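Local coordinates for pmbA-related protein (Thermotoga maritima, PDB 1VL4) that is a putative modulator of DNA gyrase of the PmbA/TldD family and may act as a metallopeptidase, at the interface of chains A and B. Sequence-based numbering; all coordinates share one arbitrary frame. Chains: chain A/B, pmbA-related protein.

All three contacts belong to one two-fold symmetric interface between copies of the same chain. Contact 1 and contact 2 are neighbours, the centres of their C-alpha atoms about 12 Å apart, and they share A:Val97. Contact 3 lies about 40 Å from contact 2 and about 47 Å from contact 1, with the chains exchanged: B:Asn94, B:Val97 and B:Lys98 now face A:Phe43, A:Leu52, A:Tyr55 and A:Val128. Each chain therefore offers its 94-98 segment at one end of the interface and receives its partner's at the other, on strand 51-69 and helix 128-143.

Contact 1: the interface of chains A and B. Residues chain A 97-98; chain B 50-52.
A:Lys98 reaches across to the start of a strand in chain B and lies alongside the backbone of B:Leu52. The stem and the amine both lie against this residue. A:Lys98 CD packs against CB of B:Leu52 at 3.8 Å, and the same carbon sits 3.6 Å from the carbonyl O of B:Leu52. One carbon further on, CE passes 3.6 Å from the backbone N of B:Leu52. The side chain of B:Leu52 is modelled no further than CB, so what its outer carbons meet cannot be read from the model. A:Val97 adds little here, its carbonyl O standing 4.5 Å from the O of B:Leu52.

Charge is the second element. The chain of A:Lys98 bends at chi2 (66°) and is extended at chi3, which brings the terminal amine NZ to 3.6 Å from the backbone N of B:Leu52, on the side of B:Asp51. A:Lys98 NZ stops 4.3 Å from OD1 of the B:Asp51 carboxylate, too far for a salt bridge, though opposite charges may still attract at this range. The carbonyl O of B:Gly50 is also near, 4.1 Å from A:Lys98 NZ.

In the fold, A:Val97 and A:Lys98 lie in the loop that follows the 3-10 helix 94-96, while B:Gly50 lies in the turn between strands 32-48 and 51-69, whose second strand begins with B:Asp51 and B:Leu52.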
ATOM      1  N   VAL A  97       4.184  25.675  -9.095  1.00 25.99           N
ATOM      2  CA  VAL A  97       4.172  24.289  -9.617  1.00 27.90           C
ATOM      3  C   VAL A  97       2.891  24.119 -10.476  1.00 31.58           C
ATOM      4  O   VAL A  97       2.003  23.298 -10.191  1.00 31.27           O
ATOM      5  CB  VAL A  97       4.303  23.263  -8.429  1.00 26.92           C
ATOM      6  CG1 VAL A  97       4.379  21.838  -8.930  1.00 25.32           C
ATOM      7  CG2 VAL A  97       5.551  23.583  -7.601  1.00 23.92           C
ATOM      8  N   LYS A  98       2.827  24.944 -11.536  1.00 37.59           N
ATOM      9  CA  LYS A  98       1.562  25.422 -12.219  1.00 36.90           C
ATOM     10  C   LYS A  98       1.082  26.753 -11.596  1.00 36.71           C
ATOM     11  O   LYS A  98       0.553  26.788 -10.476  1.00 36.22           O
ATOM     12  CB  LYS A  98       0.417  24.373 -12.276  1.00 36.41           C
ATOM     13  CG  LYS A  98       0.048  23.887 -13.696  1.00 38.09           C
ATOM     14  CD  LYS A  98       1.214  23.113 -14.312  1.00 35.95           C
ATOM     15  CE  LYS A  98       0.970  22.699 -15.755  1.00 29.93           C
ATOM     16  NZ  LYS A  98       2.269  22.455 -16.458  1.00 23.02           N
TER
ATOM     17  N   GLY B  50       2.399  15.780 -19.872  1.00 19.34           N
ATOM     18  CA  GLY B  50       3.002  17.098 -19.933  1.00 22.01           C
ATOM     19  C   GLY B  50       2.471  18.076 -18.913  1.00 22.77           C
ATOM     20  O   GLY B  50       3.158  19.052 -18.577  1.00 24.22           O
ATOM     21  N   ASP B  51       1.268  17.824 -18.407  1.00 21.78           N
ATOM     22  CA  ASP B  51       0.707  18.669 -17.366  1.00 21.26           C
ATOM     23  C   ASP B  51       1.032  18.213 -15.944  1.00 19.66           C
ATOM     24  O   ASP B  51       0.782  17.071 -15.498  1.00 16.56           O
ATOM     25  CB  ASP B  51      -0.783  18.889 -17.566  1.00 18.86           C
ATOM     26  CG  ASP B  51      -1.079  19.922 -18.692  1.00 34.49           C
ATOM     27  OD1 ASP B  51      -0.140  20.466 -19.349  1.00 33.49           O
ATOM     28  OD2 ASP B  51      -2.279  20.200 -18.922  1.00 50.96           O
ATOM     29  N   LEU B  52       1.631  19.148 -15.238  1.00 21.46           N
ATOM     30  CA  LEU B  52       2.096  18.900 -13.914  1.00 25.12           C
ATOM     31  C   LEU B  52       0.888  18.943 -13.024  1.00 24.77           C
ATOM     32  O   LEU B  52       0.381  20.005 -12.732  1.00 25.57           O
ATOM     33  CB  LEU B  52       3.137  19.940 -13.517  1.00 29.73           C
TER

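Contact 2: the interface of chains A and B. Residues chain A 75, 90, 93-94, 97; chain B 43, 55, 57, 128.
This is a mixed polar and apolar patch of the two-fold interface in the deposited dimer, possibly the biological one, of a PmbA/TldD family protein. It joins strand 72-78, the end of helix 84-93, and the 3-10 helix 94-96 with the loop after it in chain A to strand 51-69 and helix 128-143 of chain B. B:Tyr55 lies across the boundary, its chi1 of 74° putting the ring between A:Val97 and A:Thr75. A:Val97 covers one face of the ring towards its rim, with CG1 3.8 Å from B:Tyr55 CD1. At the far end, the phenol OH of B:Tyr55 accepts a bent hydrogen bond from the backbone N of A:Thr75 (2.8 Å, 132° at H), and a water links the OH to A:Thr75 OG1.

The amide of A:Asn94 stands steeply to that ring, the planes 72° apart. A:Asn94 ND2 gives a nearly straight bond to the anti lone pair of B:Asp57 OD2 at 2.9 Å. A second bond, to the carbonyl O of A:Thr75, arrives from above the carbonyl plane; both acceptors lie close to the amide plane, which fixes its rotation. B:Asp57 OD2 also meets A:Glu90 OE2 at 2.6 Å, close enough for a hydrogen bond if one carboxylate carries a proton, which the model does not show. Another water joins A:Thr75 O to backbone N and O of B:Asp57. Further along, towards helix 128-143, A:Val97 CG2 packs on B:Val128 CG1 at 3.5 Å.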
ATOM      1  N   THR A  75       1.433  24.059  -1.361  0.50 11.06           N
ATOM      2  CA  THR A  75       1.187  23.237  -0.145  0.50 10.28           C
ATOM      3  C   THR A  75       2.492  22.633   0.414  0.50  9.48           C
ATOM      4  O   THR A  75       3.261  22.054  -0.373  0.50  4.48           O
ATOM      5  CB  THR A  75       0.184  22.097  -0.462  0.50 11.58           C
ATOM      6  OG1 THR A  75      -0.992  22.636  -1.071  0.50 14.18           O
ATOM      7  CG2 THR A  75      -0.243  21.296   0.810  0.50 12.56           C
ATOM      8  N   GLU A  90       7.888  28.015   2.086  1.00 12.03           N
ATOM      9  CA  GLU A  90       7.928  26.782   1.304  1.00 11.15           C
ATOM     10  C   GLU A  90       6.632  26.602   0.524  1.00  7.79           C
ATOM     11  O   GLU A  90       6.642  26.324  -0.673  1.00  7.45           O
ATOM     12  CB  GLU A  90       8.183  25.605   2.240  1.00 13.34           C
ATOM     13  CG  GLU A  90       8.459  24.291   1.555  1.00 16.70           C
ATOM     14  CD  GLU A  90       9.808  24.208   0.827  1.00 13.68           C
ATOM     15  OE1 GLU A  90      10.644  25.133   0.850  1.00 15.80           O
ATOM     16  OE2 GLU A  90       9.998  23.187   0.171  1.00 16.74           O
ATOM     17  N   SER A  93       6.400  29.145  -2.256  1.00  9.97           N
ATOM     18  CA  SER A  93       7.230  28.816  -3.372  1.00 12.02           C
ATOM     19  C   SER A  93       6.586  27.745  -4.271  1.00 10.47           C
ATOM     20  O   SER A  93       6.773  27.764  -5.472  1.00 15.60           O
ATOM     21  CB  SER A  93       8.665  28.460  -2.927  1.00 13.62           C
ATOM     22  OG  SER A  93       9.310  27.748  -3.952  1.00 26.61           O
ATOM     23  N   ASN A  94       5.812  26.836  -3.720  1.00  9.08           N
ATOM     24  CA  ASN A  94       5.120  25.856  -4.520  1.00  9.16           C
ATOM     25  C   ASN A  94       3.924  26.361  -5.333  1.00 14.00           C
ATOM     26  O   ASN A  94       3.308  25.585  -6.081  1.00 14.17           O
ATOM     27  CB  ASN A  94       4.694  24.674  -3.657  1.00 10.41           C
ATOM     28  CG  ASN A  94       5.911  23.877  -3.100  1.00  2.00           C
ATOM     29  OD1 ASN A  94       7.008  23.941  -3.634  1.00  8.47           O
ATOM     30  ND2 ASN A  94       5.677  23.132  -2.036  1.00 12.93           N
ATOM     31  N   VAL A  97       4.184  25.675  -9.095  1.00 25.99           N
ATOM     32  CA  VAL A  97       4.172  24.289  -9.617  1.00 27.90           C
ATOM     33  C   VAL A  97       2.891  24.119 -10.476  1.00 31.58           C
ATOM     34  O   VAL A  97       2.003  23.298 -10.191  1.00 31.27           O
ATOM     35  CB  VAL A  97       4.303  23.263  -8.429  1.00 26.92           C
ATOM     36  CG1 VAL A  97       4.379  21.838  -8.930  1.00 25.32           C
ATOM     37  CG2 VAL A  97       5.551  23.583  -7.601  1.00 23.92           C
TER
ATOM     38  N   PHE B  43      10.452  15.587  -1.985  1.00  9.99           N
ATOM     39  CA  PHE B  43       9.761  16.431  -2.909  1.00 12.37           C
ATOM     40  C   PHE B  43       9.561  15.566  -4.104  1.00 14.20           C
ATOM     41  O   PHE B  43      10.530  14.946  -4.572  1.00 13.12           O
ATOM     42  CB  PHE B  43      10.589  17.651  -3.307  1.00 17.31           C
ATOM     43  CG  PHE B  43       9.862  18.557  -4.271  1.00 17.41           C
ATOM     44  CD1 PHE B  43       8.993  19.531  -3.799  1.00 10.77           C
ATOM     45  CD2 PHE B  43      10.000  18.389  -5.632  1.00 16.02           C
ATOM     46  CE1 PHE B  43       8.288  20.349  -4.660  1.00 14.16           C
ATOM     47  CE2 PHE B  43       9.292  19.214  -6.509  1.00 19.49           C
ATOM     48  CZ  PHE B  43       8.409  20.197  -6.007  1.00 13.07           C
ATOM     49  N   TYR B  55       2.090  16.828  -6.986  1.00 13.95           N
ATOM     50  CA  TYR B  55       3.383  16.999  -6.337  1.00 10.66           C
ATOM     51  C   TYR B  55       3.196  16.769  -4.840  1.00 11.03           C
ATOM     52  O   TYR B  55       2.082  16.918  -4.301  1.00 12.78           O
ATOM     53  CB  TYR B  55       3.975  18.402  -6.635  1.00  5.54           C
ATOM     54  CG  TYR B  55       3.332  19.560  -5.897  1.00 10.23           C
ATOM     55  CD1 TYR B  55       2.159  20.187  -6.378  1.00  9.02           C
ATOM     56  CD2 TYR B  55       3.899  20.043  -4.727  1.00 10.00           C
ATOM     57  CE1 TYR B  55       1.583  21.241  -5.704  1.00 10.01           C
ATOM     58  CE2 TYR B  55       3.348  21.098  -4.059  1.00  6.42           C
ATOM     59  CZ  TYR B  55       2.181  21.682  -4.535  1.00  8.82           C
ATOM     60  OH  TYR B  55       1.628  22.722  -3.850  1.00 11.08           O
ATOM     61  N   ASP B  57       5.394  17.879  -1.202  1.00 11.17           N
ATOM     62  CA  ASP B  57       6.527  18.504  -0.518  1.00  7.81           C
ATOM     63  C   ASP B  57       6.246  18.303   0.967  1.00 11.78           C
ATOM     64  O   ASP B  57       5.285  18.853   1.529  1.00  8.92           O
ATOM     65  CB  ASP B  57       6.644  19.965  -0.975  1.00  8.30           C
ATOM     66  CG  ASP B  57       7.847  20.689  -0.410  1.00 11.98           C
ATOM     67  OD1 ASP B  57       8.737  20.053   0.189  1.00 16.02           O
ATOM     68  OD2 ASP B  57       7.920  21.922  -0.598  1.00 13.05           O
ATOM     69  N   VAL B 128      12.758  24.847  -6.825  1.00 16.37           N
ATOM     70  CA  VAL B 128      11.568  24.112  -7.258  1.00 16.28           C
ATOM     71  C   VAL B 128      11.437  24.221  -8.782  1.00 13.96           C
ATOM     72  O   VAL B 128      11.068  23.259  -9.451  1.00 11.46           O
ATOM     73  CB  VAL B 128      10.280  24.607  -6.511  1.00 21.78           C
ATOM     74  CG1 VAL B 128       9.009  24.139  -7.190  1.00 29.92           C
ATOM     75  CG2 VAL B 128      10.301  24.110  -5.056  1.00 29.96           C
TER
HETATM   76  O   HOH W   1       3.015  19.379  -0.157  1.00 17.14           O
HETATM   77  O   HOH W   2      -1.089  22.689  -4.116  1.00 21.64           O

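Contact 3: the interface of chains A and B. Residues chain A 43, 52, 55, 128, 132; chain B 73, 94, 97-98.
A:Tyr55 meets B:Val97 and B:Asn94 with different parts of its ring at this end of the interface in the deposited dimer. From CB, a chi1 of 72° sends the side chain of A:Tyr55 out from strand 51-69 towards chain B. CG and CD1 come first, under the CG1 methyl of B:Val97, which sits over one face of the ring, 4.0 Å from A:Tyr55 CD1. On the other edge, A:Tyr55 CE2 reaches the B:Asn94 side chain, 3.8 Å from its amide ND2; ring and amide planes are 72° apart. CZ of A:Tyr55 passes 4.2 Å from CB of B:Asn94. At the tip, the phenol OH of A:Tyr55 lies 3.8 Å from that same CB of B:Asn94. It also bonds to a water at 2.6 Å, and that water in turn bonds to OG1 of B:Thr73, bridging the two chains. A phenylalanine here would probably keep the ring against B:Val97 and B:Asn94 but leave the bridging water without its anchor on chain A.

B:Val97 is held from further sides by chain A. Its CG2 presses on A:Val128 CG2 at 3.4 Å, a tight methyl pair; chi1 of A:Val128 (54°) sets CG2 opposite the backbone N and turns it to the partner. A:Met132 approaches from the same helix, 128-143, with SD 3.7 Å from CA of B:Val97. Bent at chi3, A:Met132 ends with its CE methyl 3.6 Å from the carbonyl O of B:Val97.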
ATOM      1  N   PHE A  43      -3.652   1.836  18.769  1.00  9.90           N
ATOM      2  CA  PHE A  43      -3.116   0.679  19.327  1.00 10.50           C
ATOM      3  C   PHE A  43      -3.686  -0.496  18.569  1.00 12.65           C
ATOM      4  O   PHE A  43      -4.883  -0.599  18.399  1.00 13.63           O
ATOM      5  CB  PHE A  43      -3.459   0.587  20.803  1.00 11.74           C
ATOM      6  CG  PHE A  43      -2.867  -0.609  21.453  1.00 13.86           C
ATOM      7  CD1 PHE A  43      -3.511  -1.849  21.380  1.00 14.27           C
ATOM      8  CD2 PHE A  43      -1.647  -0.544  22.087  1.00 15.88           C
ATOM      9  CE1 PHE A  43      -2.976  -2.949  21.935  1.00 13.01           C
ATOM     10  CE2 PHE A  43      -1.090  -1.705  22.669  1.00 13.02           C
ATOM     11  CZ  PHE A  43      -1.764  -2.904  22.566  1.00 17.34           C
ATOM     12  N   LEU A  52       0.607 -13.930  20.318  1.00 22.54           N
ATOM     13  CA  LEU A  52       0.725 -12.498  20.122  1.00 25.02           C
ATOM     14  C   LEU A  52       2.017 -12.213  19.434  1.00 23.71           C
ATOM     15  O   LEU A  52       3.048 -12.171  20.079  1.00 26.31           O
ATOM     16  CB  LEU A  52       0.704 -11.763  21.468  1.00 28.65           C
ATOM     17  N   TYR A  55       2.342  -5.960  17.344  1.00 10.72           N
ATOM     18  CA  TYR A  55       1.469  -4.903  17.873  1.00  9.43           C
ATOM     19  C   TYR A  55       2.063  -3.613  17.509  1.00  7.75           C
ATOM     20  O   TYR A  55       3.241  -3.558  17.237  1.00  7.71           O
ATOM     21  CB  TYR A  55       1.322  -5.003  19.415  1.00  9.20           C
ATOM     22  CG  TYR A  55       2.536  -4.603  20.212  1.00  4.15           C
ATOM     23  CD1 TYR A  55       3.610  -5.494  20.396  1.00  5.40           C
ATOM     24  CD2 TYR A  55       2.629  -3.347  20.792  1.00  7.37           C
ATOM     25  CE1 TYR A  55       4.727  -5.126  21.111  1.00  7.43           C
ATOM     26  CE2 TYR A  55       3.776  -2.976  21.519  1.00  2.06           C
ATOM     27  CZ  TYR A  55       4.803  -3.859  21.674  1.00  6.37           C
ATOM     28  OH  TYR A  55       5.931  -3.513  22.372  1.00  7.77           O
ATOM     29  N   VAL A 128      -3.813  -2.210  28.542  0.50 10.03           N
ATOM     30  CA  VAL A 128      -3.356  -3.114  27.480  0.50 11.38           C
ATOM     31  C   VAL A 128      -3.657  -4.580  27.794  0.50  9.35           C
ATOM     32  O   VAL A 128      -3.864  -5.369  26.894  0.50  9.76           O
ATOM     33  CB  VAL A 128      -1.849  -2.905  27.098  0.50 14.09           C
ATOM     34  CG1 VAL A 128      -0.924  -2.997  28.319  0.50 14.07           C
ATOM     35  CG2 VAL A 128      -1.418  -3.904  26.001  0.50 16.33           C
ATOM     36  N   MET A 132      -5.560  -7.128  25.313  1.00  8.59           N
ATOM     37  CA  MET A 132      -5.030  -8.420  25.012  1.00 13.49           C
ATOM     38  C   MET A 132      -6.062  -9.468  25.332  1.00 12.73           C
ATOM     39  O   MET A 132      -6.223 -10.427  24.571  1.00 11.59           O
ATOM     40  CB  MET A 132      -3.753  -8.714  25.818  1.00 14.62           C
ATOM     41  CG  MET A 132      -2.579  -7.880  25.413  1.00 21.15           C
ATOM     42  SD  MET A 132      -1.285  -7.916  26.709  1.00 29.78           S
ATOM     43  CE  MET A 132      -1.045  -9.685  26.891  1.00 32.35           C
TER
ATOM     44  N   THR B  73      10.620  -6.916  25.129  1.00 14.78           N
ATOM     45  CA  THR B  73      10.599  -5.517  24.723  1.00 15.28           C
ATOM     46  C   THR B  73       9.189  -4.917  24.737  1.00 15.54           C
ATOM     47  O   THR B  73       8.191  -5.618  24.565  1.00 11.56           O
ATOM     48  CB  THR B  73      11.134  -5.312  23.332  1.00 16.57           C
ATOM     49  OG1 THR B  73      10.409  -6.155  22.405  1.00 21.41           O
ATOM     50  CG2 THR B  73      12.617  -5.581  23.272  1.00 17.28           C
ATOM     51  N   ASN B  94       3.937  -1.876  27.788  1.00 10.14           N
ATOM     52  CA  ASN B  94       3.803  -2.771  26.675  1.00  9.64           C
ATOM     53  C   ASN B  94       4.648  -4.048  26.805  1.00 14.32           C
ATOM     54  O   ASN B  94       4.468  -4.977  26.047  1.00 12.03           O
ATOM     55  CB  ASN B  94       4.082  -2.037  25.380  1.00 10.26           C
ATOM     56  CG  ASN B  94       2.908  -1.132  24.981  1.00  4.15           C
ATOM     57  OD1 ASN B  94       1.774  -1.326  25.459  1.00  9.81           O
ATOM     58  ND2 ASN B  94       3.167  -0.174  24.086  1.00 10.68           N
ATOM     59  N   VAL B  97       2.916  -7.526  26.483  1.00 26.11           N
ATOM     60  CA  VAL B  97       2.097  -7.874  25.325  1.00 26.89           C
ATOM     61  C   VAL B  97       2.402  -9.248  24.681  1.00 29.39           C
ATOM     62  O   VAL B  97       1.473  -9.961  24.347  1.00 27.22           O
ATOM     63  CB  VAL B  97       2.055  -6.737  24.308  1.00 24.16           C
ATOM     64  CG1 VAL B  97       1.212  -7.135  23.103  1.00 26.88           C
ATOM     65  CG2 VAL B  97       1.440  -5.512  24.963  1.00 23.84           C
ATOM     66  N   LYS B  98       3.663  -9.634  24.509  1.00 33.43           N
ATOM     67  CA  LYS B  98       3.960 -11.050  24.161  1.00 34.63           C
ATOM     68  C   LYS B  98       4.681 -11.759  25.277  1.00 32.33           C
ATOM     69  O   LYS B  98       4.170 -11.862  26.380  1.00 34.78           O
ATOM     70  CB  LYS B  98       4.770 -11.146  22.872  1.00 35.31           C
TER
HETATM   71  O   HOH W   3       8.048  -4.640  21.438  1.00 20.30           O